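Local coordinates for centrosomal protein of 104 kDa (PDB 5LPH), which is required for ciliogenesis and for the structural integrity of the ciliary tip, and contributes here its tubulin-binding TOG domain, at residues E84-A92 against I119-L129. Sequence-based numbering, arbitrary orientation. Where two conformers were deposited one is given.
Sequences EDLKNTLRA and IITQYIPKHKL
The carbonyl oxygen of Leu-86 is gripped twice: by Leu-90 N, in the ordinary helical bond, and by the phenol of Tyr-123, whose OH donates to Leu-86 O at 2.8 Å. The two residues belong to neighbouring antiparallel helices, 83-100 and 106-126, which pack as a hairpin in the HEAT-repeat array of the TOG domain; the axes of segments 84-92 and 119-126 approach to 11.8 Å at 167°. The hydroxyl approaches from the side of the carbonyl, with a C=O...donor angle of 110° and a slight tilt from its plane, while the oxygen lies at the edge of the tyrosine ring. Tyr-123 spans the gap because its CG stands anti to the backbone N (chi1 -177°), which carries the ring toward helix 83-100. A phenylalanine in its place would probably keep much of the ring packing but leave the Leu-86 carbonyl without its cross-helix donor. Leu-90 CD1 lies obliquely against the same ring, 4.0 Å from Tyr-123 CE2, and also touches Ile-119 CG2 and Ile-124 CG1, the latter at 3.7 Å. Leu-129 CD2 joins this apolar patch, 4.3 Å from Leu-90 CD1, just past the helix end, where a Schellman motif with Lys-128 at positive phi turns the chain back and Leu-129 N bonds to Ile-124 O. Leu-74 of the preceding helix 60-76 touches Ile-119 and Tyr-123. The imidazole of His-127 is sandwiched, with Lys-126 CG over one face and Leu-86 over the other. His-127 ND1 is buried with no polar partner, 3.7 Å from Leu-86 CD1, and the second methyl, Leu-86 CD2, makes a CH-pi contact 3.7 Å from the His-127 ring centroid, almost on the ring normal.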
ATOM      1  N   GLU A  84     -24.847  11.548  -1.268  1.00 81.28           N
ATOM      2  CA  GLU A  84     -24.277  11.801   0.059  1.00 81.19           C
ATOM      3  C   GLU A  84     -24.402  10.606   1.008  1.00 76.07           C
ATOM      4  O   GLU A  84     -23.499  10.373   1.812  1.00 73.43           O
ATOM      5  CB  GLU A  84     -24.878  13.063   0.694  1.00 83.79           C
ATOM      6  CG  GLU A  84     -24.367  14.358   0.073  1.00 87.23           C
ATOM      7  CD  GLU A  84     -22.881  14.593   0.315  1.00 89.06           C
ATOM      8  OE1 GLU A  84     -22.460  14.619   1.493  1.00 88.81           O
ATOM      9  OE2 GLU A  84     -22.130  14.750  -0.676  1.00 91.02           O
ATOM     10  N   ASP A  85     -25.496   9.851   0.903  1.00 70.20           N
ATOM     11  CA  ASP A  85     -25.654   8.608   1.672  1.00 69.54           C
ATOM     12  C   ASP A  85     -24.663   7.537   1.188  1.00 65.18           C
ATOM     13  O   ASP A  85     -24.046   6.843   2.002  1.00 63.21           O
ATOM     14  CB  ASP A  85     -27.095   8.074   1.583  1.00 70.74           C
ATOM     15  CG  ASP A  85     -28.131   9.032   2.186  1.00 73.41           C
ATOM     16  OD1 ASP A  85     -27.760   9.931   2.981  1.00 74.24           O
ATOM     17  OD2 ASP A  85     -29.331   8.876   1.865  1.00 74.11           O
ATOM     18  N   LEU A  86     -24.508   7.421  -0.131  1.00 61.85           N
ATOM     19  CA  LEU A  86     -23.541   6.490  -0.718  1.00 59.90           C
ATOM     20  C   LEU A  86     -22.105   6.812  -0.313  1.00 60.18           C
ATOM     21  O   LEU A  86     -21.334   5.896  -0.023  1.00 60.13           O
ATOM     22  CB  LEU A  86     -23.656   6.456  -2.245  1.00 59.96           C
ATOM     23  CG  LEU A  86     -24.959   5.869  -2.788  1.00 60.72           C
ATOM     24  CD1 LEU A  86     -25.138   6.235  -4.255  1.00 61.26           C
ATOM     25  CD2 LEU A  86     -25.001   4.360  -2.600  1.00 61.32           C
ATOM     26  N   LYS A  87     -21.758   8.100  -0.282  1.00 59.10           N
ATOM     27  CA  LYS A  87     -20.424   8.533   0.147  1.00 59.19           C
ATOM     28  C   LYS A  87     -20.191   8.331   1.645  1.00 57.47           C
ATOM     29  O   LYS A  87     -19.128   7.862   2.035  1.00 58.51           O
ATOM     30  CB  LYS A  87     -20.164   9.995  -0.222  1.00 61.59           C
ATOM     31  CG  LYS A  87     -19.959  10.237  -1.708  1.00 64.11           C
ATOM     32  CD  LYS A  87     -19.842  11.724  -2.006  1.00 66.26           C
ATOM     33  CE  LYS A  87     -19.845  11.990  -3.502  1.00 69.87           C
ATOM     34  NZ  LYS A  87     -19.646  13.433  -3.821  1.00 71.31           N
ATOM     35  N   ASN A  88     -21.168   8.689   2.478  1.00 54.55           N
ATOM     36  CA  ASN A  88     -21.062   8.462   3.930  1.00 53.46           C
ATOM     37  C   ASN A  88     -20.851   6.986   4.259  1.00 49.38           C
ATOM     38  O   ASN A  88     -20.001   6.638   5.079  1.00 43.35           O
ATOM     39  CB  ASN A  88     -22.315   8.956   4.670  1.00 56.13           C
ATOM     40  CG  ASN A  88     -22.421  10.466   4.714  1.00 57.72           C
ATOM     41  OD1 ASN A  88     -21.420  11.177   4.618  1.00 61.48           O
ATOM     42  ND2 ASN A  88     -23.645  10.963   4.863  1.00 58.43           N
ATOM     43  N   THR A  89     -21.639   6.134   3.610  1.00 47.46           N
ATOM     44  CA  THR A  89     -21.541   4.691   3.784  1.00 49.06           C
ATOM     45  C   THR A  89     -20.168   4.157   3.350  1.00 48.01           C
ATOM     46  O   THR A  89     -19.590   3.297   4.021  1.00 45.40           O
ATOM     47  CB  THR A  89     -22.685   3.982   3.034  1.00 50.96           C
ATOM     48  OG1 THR A  89     -23.936   4.393   3.597  1.00 53.99           O
ATOM     49  CG2 THR A  89     -22.577   2.497   3.169  1.00 51.67           C
ATOM     50  N   LEU A  90     -19.656   4.679   2.238  1.00 48.63           N
ATOM     51  CA  LEU A  90     -18.307   4.359   1.774  1.00 46.44           C
ATOM     52  C   LEU A  90     -17.242   4.771   2.787  1.00 45.81           C
ATOM     53  O   LEU A  90     -16.340   3.982   3.071  1.00 45.65           O
ATOM     54  CB  LEU A  90     -18.035   5.010   0.415  1.00 45.56           C
ATOM     55  CG  LEU A  90     -16.666   4.748  -0.227  1.00 45.63           C
ATOM     56  CD1 LEU A  90     -16.795   4.671  -1.738  1.00 47.09           C
ATOM     57  CD2 LEU A  90     -15.633   5.803   0.148  1.00 45.83           C
ATOM     58  N   ARG A  91     -17.351   5.990   3.322  1.00 45.76           N
ATOM     59  CA  ARG A  91     -16.357   6.517   4.276  0.50 45.98           C
ATOM     60  C   ARG A  91     -16.364   5.769   5.613  1.00 45.24           C
ATOM     61  O   ARG A  91     -15.310   5.560   6.221  1.00 43.55           O
ATOM     62  CB  ARG A  91     -16.539   8.033   4.492  0.50 46.85           C
ATOM     63  CG  ARG A  91     -16.115   8.854   3.276  0.50 48.36           C
ATOM     64  CD  ARG A  91     -16.149  10.366   3.439  0.50 49.35           C
ATOM     65  NE  ARG A  91     -16.063  10.989   2.113  0.50 50.37           N
ATOM     66  CZ  ARG A  91     -14.975  11.571   1.613  0.50 49.34           C
ATOM     67  NH1 ARG A  91     -15.002  12.081   0.390  0.50 49.21           N
ATOM     68  NH2 ARG A  91     -13.868  11.661   2.335  0.50 48.50           N
ATOM     69  N   ALA A  92     -17.549   5.363   6.062  1.00 43.95           N
ATOM     70  CA  ALA A  92     -17.684   4.577   7.289  1.00 42.16           C
ATOM     71  C   ALA A  92     -17.128   3.162   7.102  1.00 41.31           C
ATOM     72  O   ALA A  92     -16.490   2.615   8.002  1.00 39.40           O
ATOM     73  CB  ALA A  92     -19.137   4.509   7.711  1.00 41.35           C
ATOM     74  N   ILE A 119     -15.341  -2.414  -2.844  1.00 51.35           N
ATOM     75  CA  ILE A 119     -15.626  -0.970  -2.790  1.00 50.82           C
ATOM     76  C   ILE A 119     -14.994  -0.225  -3.978  1.00 51.45           C
ATOM     77  O   ILE A 119     -15.662   0.572  -4.636  1.00 50.44           O
ATOM     78  CB  ILE A 119     -15.170  -0.335  -1.449  1.00 49.68           C
ATOM     79  CG1 ILE A 119     -16.052  -0.831  -0.299  1.00 50.93           C
ATOM     80  CG2 ILE A 119     -15.253   1.188  -1.500  1.00 49.88           C
ATOM     81  CD1 ILE A 119     -15.439  -0.654   1.072  1.00 51.09           C
ATOM     82  N   ILE A 120     -13.715  -0.485  -4.240  1.00 52.07           N
ATOM     83  CA  ILE A 120     -12.993   0.197  -5.319  1.00 52.56           C
ATOM     84  C   ILE A 120     -13.462  -0.259  -6.711  1.00 53.13           C
ATOM     85  O   ILE A 120     -13.655   0.572  -7.587  1.00 52.19           O
ATOM     86  CB  ILE A 120     -11.457   0.029  -5.179  1.00 52.18           C
ATOM     87  CG1 ILE A 120     -10.961   0.709  -3.897  1.00 51.09           C
ATOM     88  CG2 ILE A 120     -10.732   0.609  -6.395  1.00 52.42           C
ATOM     89  CD1 ILE A 120      -9.595   0.244  -3.433  1.00 51.82           C
ATOM     90  N   THR A 121     -13.644  -1.567  -6.890  1.00 54.77           N
ATOM     91  CA  THR A 121     -13.862  -2.186  -8.211  1.00 55.87           C
ATOM     92  C   THR A 121     -15.331  -2.381  -8.617  1.00 57.84           C
ATOM     93  O   THR A 121     -15.617  -2.531  -9.806  1.00 59.70           O
ATOM     94  CB  THR A 121     -13.083  -3.542  -8.243  1.00 54.80           C
ATOM     95  OG1 THR A 121     -11.685  -3.261  -8.124  1.00 56.06           O
ATOM     96  CG2 THR A 121     -13.304  -4.440  -9.490  1.00 55.84           C
ATOM     97  N   GLN A 122     -16.255  -2.383  -7.656  1.00 60.86           N
ATOM     98  CA  GLN A 122     -17.673  -2.657  -7.947  1.00 62.32           C
ATOM     99  C   GLN A 122     -18.625  -1.543  -7.505  1.00 61.14           C
ATOM    100  O   GLN A 122     -19.437  -1.081  -8.301  1.00 64.51           O
ATOM    101  CB  GLN A 122     -18.093  -3.991  -7.323  1.00 66.16           C
ATOM    102  CG  GLN A 122     -17.168  -5.153  -7.672  1.00 70.40           C
ATOM    103  CD  GLN A 122     -17.729  -6.500  -7.253  1.00 75.41           C
ATOM    104  OE1 GLN A 122     -17.185  -7.169  -6.367  1.00 80.38           O
ATOM    105  NE2 GLN A 122     -18.833  -6.900  -7.876  1.00 78.04           N
ATOM    106  N   TYR A 123     -18.525  -1.127  -6.245  1.00 58.16           N
ATOM    107  CA  TYR A 123     -19.420  -0.118  -5.659  1.00 54.93           C
ATOM    108  C   TYR A 123     -19.243   1.256  -6.297  1.00 55.12           C
ATOM    109  O   TYR A 123     -20.221   1.883  -6.699  1.00 54.74           O
ATOM    110  CB  TYR A 123     -19.157  -0.030  -4.155  1.00 51.42           C
ATOM    111  CG  TYR A 123     -20.027   0.911  -3.338  1.00 49.53           C
ATOM    112  CD1 TYR A 123     -21.244   0.486  -2.798  1.00 48.47           C
ATOM    113  CD2 TYR A 123     -19.595   2.202  -3.038  1.00 48.18           C
ATOM    114  CE1 TYR A 123     -22.018   1.333  -2.014  1.00 47.21           C
ATOM    115  CE2 TYR A 123     -20.361   3.052  -2.255  1.00 48.63           C
ATOM    116  CZ  TYR A 123     -21.571   2.614  -1.746  1.00 47.72           C
ATOM    117  OH  TYR A 123     -22.320   3.470  -0.965  1.00 49.25           O
ATOM    118  N   ILE A 124     -18.000   1.726  -6.367  1.00 56.98           N
ATOM    119  CA  ILE A 124     -17.707   3.051  -6.936  1.00 58.58           C
ATOM    120  C   ILE A 124     -18.171   3.195  -8.406  1.00 62.24           C
ATOM    121  O   ILE A 124     -18.888   4.146  -8.714  1.00 63.89           O
ATOM    122  CB  ILE A 124     -16.223   3.457  -6.727  1.00 56.20           C
ATOM    123  CG1 ILE A 124     -16.023   3.889  -5.265  1.00 54.51           C
ATOM    124  CG2 ILE A 124     -15.809   4.580  -7.679  1.00 55.69           C
ATOM    125  CD1 ILE A 124     -14.578   4.076  -4.841  1.00 54.07           C
ATOM    126  N   PRO A 125     -17.768   2.265  -9.302  1.00 66.26           N
ATOM    127  CA  PRO A 125     -18.288   2.306 -10.688  1.00 67.30           C
ATOM    128  C   PRO A 125     -19.801   2.064 -10.848  1.00 67.38           C
ATOM    129  O   PRO A 125     -20.406   2.638 -11.755  1.00 69.09           O
ATOM    130  CB  PRO A 125     -17.479   1.216 -11.413  1.00 66.77           C
ATOM    131  CG  PRO A 125     -16.835   0.405 -10.343  1.00 67.32           C
ATOM    132  CD  PRO A 125     -16.640   1.323  -9.179  1.00 66.16           C
ATOM    133  N   LYS A 126     -20.400   1.241  -9.987  1.00 67.69           N
ATOM    134  CA  LYS A 126     -21.859   1.015 -10.005  1.00 68.27           C
ATOM    135  C   LYS A 126     -22.659   2.301  -9.796  1.00 68.82           C
ATOM    136  O   LYS A 126     -23.645   2.536 -10.489  1.00 66.96           O
ATOM    137  CB  LYS A 126     -22.259  -0.021  -8.944  1.00 69.60           C
ATOM    138  CG  LYS A 126     -23.759  -0.230  -8.751  1.00 70.10           C
ATOM    139  CD  LYS A 126     -24.054  -1.635  -8.243  1.00 70.58           C
ATOM    140  CE  LYS A 126     -25.538  -1.878  -8.021  1.00 70.78           C
ATOM    141  NZ  LYS A 126     -25.929  -1.716  -6.596  1.00 70.51           N
ATOM    142  N   HIS A 127     -22.225   3.122  -8.842  1.00 68.84           N
ATOM    143  CA  HIS A 127     -22.924   4.361  -8.492  1.00 68.12           C
ATOM    144  C   HIS A 127     -22.307   5.609  -9.135  1.00 69.35           C
ATOM    145  O   HIS A 127     -22.703   6.730  -8.803  1.00 67.32           O
ATOM    146  CB  HIS A 127     -22.980   4.506  -6.969  1.00 67.29           C
ATOM    147  CG  HIS A 127     -23.704   3.391  -6.286  1.00 67.45           C
ATOM    148  ND1 HIS A 127     -25.070   3.235  -6.364  1.00 67.44           N
ATOM    149  CD2 HIS A 127     -23.253   2.374  -5.515  1.00 69.40           C
ATOM    150  CE1 HIS A 127     -25.431   2.170  -5.671  1.00 68.59           C
ATOM    151  NE2 HIS A 127     -24.347   1.629  -5.145  1.00 69.42           N
ATOM    152  N   LYS A 128     -21.343   5.409 -10.041  1.00 69.77           N
ATOM    153  CA  LYS A 128     -20.686   6.486 -10.787  1.00 70.32           C
ATOM    154  C   LYS A 128     -20.124   7.578  -9.870  1.00 68.46           C
ATOM    155  O   LYS A 128     -20.330   8.773 -10.105  1.00 66.15           O
ATOM    156  CB  LYS A 128     -21.643   7.073 -11.829  1.00 73.20           C
ATOM    157  CG  LYS A 128     -22.271   6.034 -12.754  1.00 77.52           C
ATOM    158  CD  LYS A 128     -22.883   6.694 -13.992  1.00 81.71           C
ATOM    159  CE  LYS A 128     -24.164   6.023 -14.500  1.00 84.05           C
ATOM    160  NZ  LYS A 128     -23.955   5.180 -15.723  1.00 85.74           N
ATOM    161  N   LEU A 129     -19.425   7.151  -8.818  1.00 65.85           N
ATOM    162  CA  LEU A 129     -18.796   8.077  -7.874  1.00 64.53           C
ATOM    163  C   LEU A 129     -17.467   8.550  -8.451  1.00 62.29           C
ATOM    164  O   LEU A 129     -16.931   7.952  -9.385  1.00 58.45           O
ATOM    165  CB  LEU A 129     -18.611   7.448  -6.478  1.00 66.45           C
ATOM    166  CG  LEU A 129     -19.822   7.457  -5.514  1.00 68.72           C
ATOM    167  CD1 LEU A 129     -21.064   7.046  -6.276  1.00 69.14           C
ATOM    168  CD2 LEU A 129     -19.719   6.673  -4.200  1.00 69.74           C
TER